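Local coordinates for N-terminal acetyltransferase-like protein (Chaetomium thermophilum, PDB 5NNP) that probably serves as the helical, TPR-repeat auxiliary subunit of an N-terminal acetyltransferase A complex, acting as a scaffold for the enzyme that transfers the acetyl group, at residues T171-L176 against E189-K194; I197-E200 against R206-Q209; S230-L235 against A242-A247. All coordinates share one frame; numbering follows the deposited sequence.

Contact 1. Residues T171-L176 against E189-K194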
loop_
_atom_site.group_PDB
_atom_site.type_symbol
_atom_site.label_atom_id
_atom_site.label_comp_id
_atom_site.label_asym_id
_atom_site.label_seq_id
_atom_site.Cartn_x
_atom_site.Cartn_y
_atom_site.Cartn_z
ATOM N N THR A 171 -9.643 -7.066 -31.645
ATOM C CA THR A 171 -10.800 -7.680 -32.295
ATOM C C THR A 171 -12.050 -6.871 -31.980
ATOM O O THR A 171 -12.854 -6.596 -32.875
ATOM C CB THR A 171 -10.993 -9.152 -31.873
ATOM O OG1 THR A 171 -9.906 -9.926 -32.391
ATOM C CG2 THR A 171 -12.291 -9.717 -32.433
ATOM N N TYR A 172 -12.186 -6.455 -30.722
ATOM C CA TYR A 172 -13.311 -5.612 -30.343
ATOM C C TYR A 172 -13.335 -4.315 -31.145
ATOM O O TYR A 172 -14.347 -3.986 -31.768
ATOM C CB TYR A 172 -13.313 -5.275 -28.848
ATOM C CG TYR A 172 -14.540 -4.474 -28.532
ATOM C CD1 TYR A 172 -15.748 -5.104 -28.318
ATOM C CD2 TYR A 172 -14.520 -3.087 -28.549
ATOM C CE1 TYR A 172 -16.893 -4.389 -28.086
ATOM C CE2 TYR A 172 -15.666 -2.358 -28.316
ATOM C CZ TYR A 172 -16.851 -3.019 -28.085
ATOM O OH TYR A 172 -18.013 -2.324 -27.851
ATOM N N GLU A 173 -12.219 -3.591 -31.132
ATOM C CA GLU A 173 -12.115 -2.328 -31.857
ATOM C C GLU A 173 -12.495 -2.470 -33.319
ATOM O O GLU A 173 -13.039 -1.556 -33.931
ATOM C CB GLU A 173 -10.701 -1.767 -31.777
ATOM C CG GLU A 173 -10.239 -1.339 -30.398
ATOM C CD GLU A 173 -8.850 -0.739 -30.444
ATOM O OE1 GLU A 173 -8.052 -0.977 -29.514
ATOM O OE2 GLU A 173 -8.550 -0.031 -31.425
ATOM N N LYS A 174 -12.200 -3.628 -33.887
ATOM C CA LYS A 174 -12.473 -3.851 -35.295
ATOM C C LYS A 174 -13.956 -4.114 -35.538
ATOM O O LYS A 174 -14.416 -4.029 -36.681
ATOM C CB LYS A 174 -11.619 -5.009 -35.831
ATOM C CG LYS A 174 -10.188 -4.617 -36.212
ATOM C CD LYS A 174 -9.475 -5.772 -36.915
ATOM C CE LYS A 174 -7.994 -5.476 -37.157
ATOM N NZ LYS A 174 -7.349 -6.668 -37.797
ATOM N N SER A 175 -14.715 -4.426 -34.481
ATOM C CA SER A 175 -16.156 -4.604 -34.680
ATOM C C SER A 175 -16.901 -3.268 -34.721
ATOM O O SER A 175 -18.013 -3.185 -35.247
ATOM C CB SER A 175 -16.762 -5.501 -33.607
ATOM O OG SER A 175 -16.471 -5.017 -32.312
ATOM N N LEU A 176 -16.284 -2.222 -34.186
ATOM C CA LEU A 176 -16.921 -0.908 -34.157
ATOM C C LEU A 176 -17.191 -0.382 -35.551
ATOM O O LEU A 176 -16.266 -0.206 -36.338
ATOM C CB LEU A 176 -16.068 0.100 -33.395
ATOM C CG LEU A 176 -15.934 -0.258 -31.926
ATOM C CD1 LEU A 176 -15.122 0.794 -31.197
ATOM C CD2 LEU A 176 -17.336 -0.402 -31.362
ATOM N N GLU A 189 -9.717 4.652 -22.068
ATOM C CA GLU A 189 -8.996 3.741 -21.195
ATOM C C GLU A 189 -8.621 2.433 -21.879
ATOM O O GLU A 189 -7.546 1.890 -21.625
ATOM C CB GLU A 189 -9.828 3.455 -19.944
ATOM C CG GLU A 189 -9.830 4.620 -18.963
ATOM C CD GLU A 189 -8.427 4.994 -18.500
ATOM O OE1 GLU A 189 -7.693 4.100 -18.029
ATOM O OE2 GLU A 189 -8.058 6.182 -18.615
ATOM N N ALA A 190 -9.502 1.938 -22.753
ATOM C CA ALA A 190 -9.226 0.706 -23.473
ATOM C C ALA A 190 -8.060 0.883 -24.439
ATOM O O ALA A 190 -7.269 -0.036 -24.620
ATOM C CB ALA A 190 -10.455 0.224 -24.213
ATOM N N LEU A 191 -7.960 2.057 -25.063
ATOM C CA LEU A 191 -6.837 2.352 -25.953
ATOM C C LEU A 191 -5.510 2.393 -25.179
ATOM O O LEU A 191 -4.510 1.819 -25.615
ATOM C CB LEU A 191 -7.062 3.669 -26.679
ATOM C CG LEU A 191 -8.152 3.679 -27.757
ATOM C CD1 LEU A 191 -8.557 5.097 -28.090
ATOM C CD2 LEU A 191 -7.707 2.944 -29.020
ATOM N N LEU A 192 -5.499 3.036 -24.014
ATOM C CA LEU A 192 -4.257 3.125 -23.273
ATOM C C LEU A 192 -3.829 1.754 -22.739
ATOM O O LEU A 192 -2.644 1.414 -22.741
ATOM C CB LEU A 192 -4.390 4.127 -22.134
ATOM C CG LEU A 192 -4.567 5.601 -22.522
ATOM C CD1 LEU A 192 -4.761 6.456 -21.267
ATOM C CD2 LEU A 192 -3.394 6.135 -23.357
ATOM N N TYR A 193 -4.792 0.963 -22.291
ATOM C CA TYR A 193 -4.487 -0.377 -21.791
ATOM C C TYR A 193 -3.791 -1.224 -22.863
ATOM O O TYR A 193 -2.731 -1.817 -22.606
ATOM C CB TYR A 193 -5.760 -1.066 -21.287
ATOM C CG TYR A 193 -5.556 -2.485 -20.793
ATOM C CD1 TYR A 193 -4.593 -2.782 -19.841
ATOM C CD2 TYR A 193 -6.347 -3.529 -21.268
ATOM C CE1 TYR A 193 -4.405 -4.088 -19.386
ATOM C CE2 TYR A 193 -6.176 -4.833 -20.817
ATOM C CZ TYR A 193 -5.204 -5.108 -19.879
ATOM O OH TYR A 193 -5.039 -6.404 -19.441
ATOM N N LYS A 194 -4.370 -1.254 -24.066
ATOM C CA LYS A 194 -3.745 -1.912 -25.221
ATOM C C LYS A 194 -2.348 -1.350 -25.488
ATOM O O LYS A 194 -1.414 -2.109 -25.764
ATOM C CB LYS A 194 -4.614 -1.768 -26.477
ATOM C CG LYS A 194 -3.941 -2.292 -27.791
ATOM C CD LYS A 194 -4.790 -2.002 -29.051
ATOM C CE LYS A 194 -4.161 -2.529 -30.309
ATOM N NZ LYS A 194 -4.918 -2.153 -31.560
HETATM O O HOH W 1 -8.406 -1.461 -27.003
HETATM O O HOH W 2 -5.876 0.647 -31.156
#
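Glu173 reaches from the last turn of helix 162-175 to the flank of helix 185-200, where its carboxylate meets Lys194, Leu191 and two waters. The charged pairing is loose: Glu173 OE1 and Lys194 NZ stand 3.9 Å apart, a long salt bridge, and the two side chains pass obliquely. Both chains run extended beyond CG. Lys194 CG lies anti to the backbone N (chi1 173°), which carries the chain past the carboxylate and the ammonium group on to Thr170 OG1 of helix 162-175, its main polar partner; a glycerol, probably from the crystallisation liquor, is also hydrogen-bonded to NZ.

Water fills in where direct bonding is lacking. One molecule donates to Glu173 OE2 at 2.8 Å and accepts from Lys194 NZ at 3.0 Å, so that it bridges the opposite charges alongside their long direct contact. A second water donates to Glu173 OE1 and, by a weak bond of 3.0 Å, to Ala190 O, linking the acid to the backbone of the facing helix. Each carboxylate oxygen thus has a water donor.

The remaining touches set hydrocarbon against the carboxylate oxygens. Lys194 CD rests 3.5 Å from Glu173 OE1, and Leu191 CD2 lies 3.9 Å from Glu173 OE2, the methyl brought there by the end of a side chain that does not set out directly at the acid. At 9.2 Å between the CA atoms of Glu173 and Leu191, the backbones are well separated.

Among its neighbours, the pair of helices rests on helix 146-159, which Tyr172, Ala190 and Tyr193 all touch, while Tyr193 and Leu192 also pack against helix 537-547. Glu189, bound to Arg538, additionally meets a polar side chain of another protein chain.

Contact 2. Residues I197-E200 against R206-Q209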
loop_
_atom_site.group_PDB
_atom_site.type_symbol
_atom_site.label_atom_id
_atom_site.label_comp_id
_atom_site.label_asym_id
_atom_site.label_seq_id
_atom_site.Cartn_x
_atom_site.Cartn_y
_atom_site.Cartn_z
ATOM N N ILE A 197 0.097 -2.715 -23.235
ATOM C CA ILE A 197 0.331 -4.123 -23.567
ATOM C C ILE A 197 1.352 -4.274 -24.691
ATOM O O ILE A 197 2.240 -5.126 -24.619
ATOM C CB ILE A 197 -0.990 -4.840 -23.930
ATOM C CG1 ILE A 197 -1.781 -5.079 -22.643
ATOM C CG2 ILE A 197 -0.719 -6.165 -24.625
ATOM C CD1 ILE A 197 -3.195 -5.593 -22.832
ATOM N N ILE A 198 1.239 -3.434 -25.713
ATOM C CA ILE A 198 2.231 -3.414 -26.777
ATOM C C ILE A 198 3.643 -3.152 -26.241
ATOM O O ILE A 198 4.598 -3.784 -26.662
ATOM C CB ILE A 198 1.892 -2.349 -27.833
ATOM C CG1 ILE A 198 0.545 -2.671 -28.491
ATOM C CG2 ILE A 198 3.007 -2.262 -28.879
ATOM C CD1 ILE A 198 0.071 -1.646 -29.529
ATOM N N ALA A 199 3.780 -2.231 -25.298
ATOM C CA ALA A 199 5.097 -1.909 -24.776
ATOM C C ALA A 199 5.616 -3.065 -23.923
ATOM O O ALA A 199 6.775 -3.457 -24.035
ATOM C CB ALA A 199 5.060 -0.612 -23.982
ATOM N N GLU A 200 4.749 -3.630 -23.090
ATOM C CA GLU A 200 5.155 -4.787 -22.297
ATOM C C GLU A 200 5.612 -5.951 -23.197
ATOM O O GLU A 200 6.449 -6.749 -22.789
ATOM C CB GLU A 200 4.027 -5.241 -21.367
ATOM C CG GLU A 200 3.795 -4.305 -20.196
ATOM C CD GLU A 200 2.933 -4.918 -19.111
ATOM O OE1 GLU A 200 2.502 -4.158 -18.204
ATOM O OE2 GLU A 200 2.691 -6.148 -19.173
ATOM N N ARG A 206 6.532 0.255 -31.913
ATOM C CA ARG A 206 5.140 0.149 -32.308
ATOM C C ARG A 206 4.221 0.871 -31.338
ATOM O O ARG A 206 3.206 1.444 -31.741
ATOM C CB ARG A 206 4.735 -1.314 -32.412
ATOM C CG ARG A 206 3.572 -1.555 -33.339
ATOM C CD ARG A 206 3.351 -3.026 -33.508
ATOM N NE ARG A 206 2.235 -3.517 -32.705
ATOM C CZ ARG A 206 2.342 -4.475 -31.794
ATOM N NH1 ARG A 206 3.518 -5.046 -31.550
ATOM N NH2 ARG A 206 1.269 -4.867 -31.137
ATOM N N ALA A 207 4.577 0.837 -30.059
ATOM C CA ALA A 207 3.775 1.479 -29.032
ATOM C C ALA A 207 3.742 3.000 -29.212
ATOM O O ALA A 207 2.712 3.640 -28.957
ATOM C CB ALA A 207 4.297 1.110 -27.642
ATOM N N LEU A 208 4.860 3.580 -29.636
ATOM C CA LEU A 208 4.905 5.018 -29.881
ATOM C C LEU A 208 4.021 5.363 -31.077
ATOM O O LEU A 208 3.241 6.317 -31.059
ATOM C CB LEU A 208 6.339 5.494 -30.127
ATOM C CG LEU A 208 6.465 7.010 -30.323
ATOM C CD1 LEU A 208 5.844 7.751 -29.148
ATOM C CD2 LEU A 208 7.903 7.424 -30.509
ATOM N N GLN A 209 4.160 4.560 -32.118
ATOM C CA GLN A 209 3.317 4.644 -33.295
ATOM C C GLN A 209 1.830 4.564 -32.925
ATOM O O GLN A 209 1.016 5.357 -33.408
ATOM C CB GLN A 209 3.710 3.534 -34.271
ATOM C CG GLN A 209 2.718 3.262 -35.391
ATOM C CD GLN A 209 3.043 1.979 -36.161
ATOM O OE1 GLN A 209 4.199 1.551 -36.225
ATOM N NE2 GLN A 209 2.017 1.361 -36.744
#
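The guanidinium of Arg206 lies with one face against Ile198, whose CG2 sits 3.7 Å above the plane, over its centre. Towards the end of the group, Ile198 CG1 comes 3.5 Å from Arg206 NH2. The two side chains cross at about a right angle; a bend at chi3 (102°) folds the arginine so that its flat end turns back over the isoleucine. Its nitrogens are engaged elsewhere: NH2 with Glu166 of helix 162-175 and NH1 with Asp203 in salt bridges, and NE with a glycerol, probably from the crystallisation liquor.

Ile198 CG2 serves a second neighbour, lying 3.8 Å from Ala207 CB. Beside it, Ala199 CB and Ala207 CB meet at 4.1 Å. Two small residues at the closest point let the helices come within 5.6 Å, measured between the CA atoms of Ala199 and Ala207, near the turn that joins helix 185-200 to helix 204-214.

With an alanine in place of Arg206, Glu166 and Asp203 would probably be left without their cationic mate, and the Ile198 methyl would lose the flat group against it.

Across the two segments the contact is van der Waals packing with no hydrogen bond. The planar cation rests a face on hydrocarbon while its N-H groups bind acids outside the pair, so the same arginine packs this tight helical hairpin and ties it to the preceding helix.

Contact 3. Residues S230-L235 against A242-A247; sequences SYLSKL and AKAYRA
Tyr245 extends its hydroxyl to the side of helix 221-234, where Ser233 OG lies 3.7 Å from Tyr245 OH. Ser233 CB stands at the edge of the phenol ring, near its plane, so the ring presents its rim to the serine. Beyond it, the backbone N of Ser230 is a more distant neighbour of the same hydroxyl. The other touch is purely apolar: Leu232 CD1 meets Ala244 CB at 4.2 Å. No hydrogen bond crosses between the two segments.

Behind this first shell, the serine hydroxyl is turned back to its own helix. With chi1 at 56°, it folds over its own backbone, which puts Ser233 OG within reach of two carbonyls of the preceding turn, Ser230 O at 2.7 Å and Ala229 O. Tyr245, with CG anti to its carbonyl carbon, sets out obliquely and only its end draws near; its side chain also touches Leu262 of helix 256-265.

The axes of segments 230-234 and 242-247 run nearly antiparallel, at 152°, and approach to 9.5 Å, as in the helical hairpins of TPR-like repeats. On the side of the preceding hairpin, Leu232 packs against Leu208 and Tyr231 against Ala207, both of helix 204-214. Helix 256-265 meets helix 238-251 through Ala242, Tyr245 and Arg246, while Lys243 pairs outside this contact, in a salt bridge to an acidic side chain of another protein chain.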
loop_
_atom_site.group_PDB
_atom_site.type_symbol
_atom_site.label_atom_id
_atom_site.label_comp_id
_atom_site.label_asym_id
_atom_site.label_seq_id
_atom_site.Cartn_x
_atom_site.Cartn_y
_atom_site.Cartn_z
ATOM N N SER A 230 8.738 8.606 -22.275
ATOM C CA SER A 230 9.389 7.337 -22.012
ATOM C C SER A 230 9.815 6.621 -23.300
ATOM O O SER A 230 10.946 6.141 -23.404
ATOM C CB SER A 230 8.469 6.440 -21.189
ATOM O OG SER A 230 9.092 5.202 -20.922
ATOM N N TYR A 231 8.921 6.561 -24.281
ATOM C CA TYR A 231 9.204 5.848 -25.528
ATOM C C TYR A 231 10.249 6.568 -26.360
ATOM O O TYR A 231 11.171 5.947 -26.904
ATOM C CB TYR A 231 7.941 5.695 -26.368
ATOM C CG TYR A 231 6.852 4.847 -25.768
ATOM C CD1 TYR A 231 7.143 3.845 -24.858
ATOM C CD2 TYR A 231 5.524 5.040 -26.135
ATOM C CE1 TYR A 231 6.142 3.059 -24.326
ATOM C CE2 TYR A 231 4.517 4.261 -25.607
ATOM C CZ TYR A 231 4.829 3.270 -24.705
ATOM O OH TYR A 231 3.819 2.495 -24.180
ATOM N N LEU A 232 10.078 7.880 -26.501
ATOM C CA LEU A 232 11.041 8.667 -27.258
ATOM C C LEU A 232 12.439 8.504 -26.673
ATOM O O LEU A 232 13.407 8.346 -27.417
ATOM C CB LEU A 232 10.656 10.144 -27.278
ATOM C CG LEU A 232 9.468 10.558 -28.143
ATOM C CD1 LEU A 232 9.181 12.042 -27.968
ATOM C CD2 LEU A 232 9.705 10.231 -29.614
ATOM N N SER A 233 12.546 8.522 -25.343
ATOM C CA SER A 233 13.862 8.432 -24.715
ATOM C C SER A 233 14.483 7.065 -24.984
ATOM O O SER A 233 15.648 6.981 -25.369
ATOM C CB SER A 233 13.795 8.715 -23.214
ATOM O OG SER A 233 12.882 7.864 -22.554
ATOM N N LYS A 234 13.705 6.003 -24.811
ATOM C CA LYS A 234 14.181 4.653 -25.121
ATOM C C LYS A 234 14.562 4.461 -26.584
ATOM O O LYS A 234 15.392 3.615 -26.895
ATOM C CB LYS A 234 13.124 3.617 -24.741
ATOM C CG LYS A 234 12.922 3.490 -23.254
ATOM C CD LYS A 234 11.856 2.477 -22.960
ATOM C CE LYS A 234 11.747 2.181 -21.486
ATOM N NZ LYS A 234 10.731 1.109 -21.293
ATOM N N LEU A 235 13.962 5.235 -27.481
ATOM C CA LEU A 235 14.302 5.144 -28.897
ATOM C C LEU A 235 15.455 6.082 -29.244
ATOM O O LEU A 235 15.872 6.169 -30.398
ATOM C CB LEU A 235 13.081 5.450 -29.759
ATOM C CG LEU A 235 11.946 4.440 -29.564
ATOM C CD1 LEU A 235 10.690 4.841 -30.322
ATOM C CD2 LEU A 235 12.406 3.082 -30.006
ATOM N N ALA A 242 13.343 15.605 -25.411
ATOM C CA ALA A 242 13.584 16.870 -24.737
ATOM C C ALA A 242 12.304 17.676 -24.698
ATOM O O ALA A 242 11.881 18.132 -23.639
ATOM C CB ALA A 242 14.684 17.649 -25.431
ATOM N N LYS A 243 11.671 17.828 -25.854
ATOM C CA LYS A 243 10.428 18.582 -25.923
ATOM C C LYS A 243 9.341 17.960 -25.048
ATOM O O LYS A 243 8.507 18.666 -24.472
ATOM C CB LYS A 243 9.940 18.692 -27.369
ATOM C CG LYS A 243 8.678 19.532 -27.510
ATOM C CD LYS A 243 8.347 19.857 -28.953
ATOM C CE LYS A 243 7.246 20.910 -29.024
ATOM N NZ LYS A 243 6.919 21.270 -30.434
ATOM N N ALA A 244 9.371 16.636 -24.934
ATOM C CA ALA A 244 8.353 15.906 -24.188
ATOM C C ALA A 244 8.501 16.089 -22.688
ATOM O O ALA A 244 7.510 16.232 -21.973
ATOM C CB ALA A 244 8.402 14.427 -24.542
ATOM N N TYR A 245 9.739 16.076 -22.212
ATOM C CA TYR A 245 10.006 16.264 -20.793
ATOM C C TYR A 245 9.744 17.711 -20.376
ATOM O O TYR A 245 9.323 17.973 -19.238
ATOM C CB TYR A 245 11.436 15.846 -20.453
ATOM C CG TYR A 245 11.578 14.352 -20.303
ATOM C CD1 TYR A 245 10.914 13.671 -19.279
ATOM C CD2 TYR A 245 12.346 13.610 -21.194
ATOM C CE1 TYR A 245 11.023 12.285 -19.137
ATOM C CE2 TYR A 245 12.463 12.226 -21.061
ATOM C CZ TYR A 245 11.798 11.573 -20.029
ATOM O OH TYR A 245 11.921 10.215 -19.881
ATOM N N ARG A 246 9.955 18.641 -21.305
ATOM C CA ARG A 246 9.598 20.028 -21.055
ATOM C C ARG A 246 8.092 20.172 -20.850
ATOM O O ARG A 246 7.650 20.892 -19.950
ATOM C CB ARG A 246 10.070 20.927 -22.194
ATOM C CG ARG A 246 11.549 21.193 -22.163
ATOM C CD ARG A 246 11.941 22.301 -23.108
ATOM N NE ARG A 246 13.149 22.963 -22.620
ATOM C CZ ARG A 246 14.381 22.662 -23.012
ATOM N NH1 ARG A 246 14.572 21.715 -23.924
ATOM N NH2 ARG A 246 15.414 23.314 -22.497
ATOM N N ALA A 247 7.308 19.485 -21.679
ATOM C CA ALA A 247 5.849 19.470 -21.529
ATOM C C ALA A 247 5.415 18.985 -20.143
ATOM O O ALA A 247 4.517 19.567 -19.521
ATOM C CB ALA A 247 5.220 18.608 -22.598
#

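How the contacts relate
From the N terminus, the three contacts follow one another in series, with none nested or crossing. Contact 1 closes the connection between helix 162-175 and helix 185-200, spanning 12 residues. The latter helix continues directly into contact 2, which closes the short turn to helix 204-214; the two centres are 14 Å apart. Contact 3 then closes the turn between helix 221-234 and helix 238-251. It abuts contact 2, with Ala199 CB 3.4 Å from Tyr231 OH and Leu208 CD2 3.5 Å from Leu232 CD2, whereas contacts 1 and 3 do not touch. Together they tie five successive helices into one stretch of the helical array.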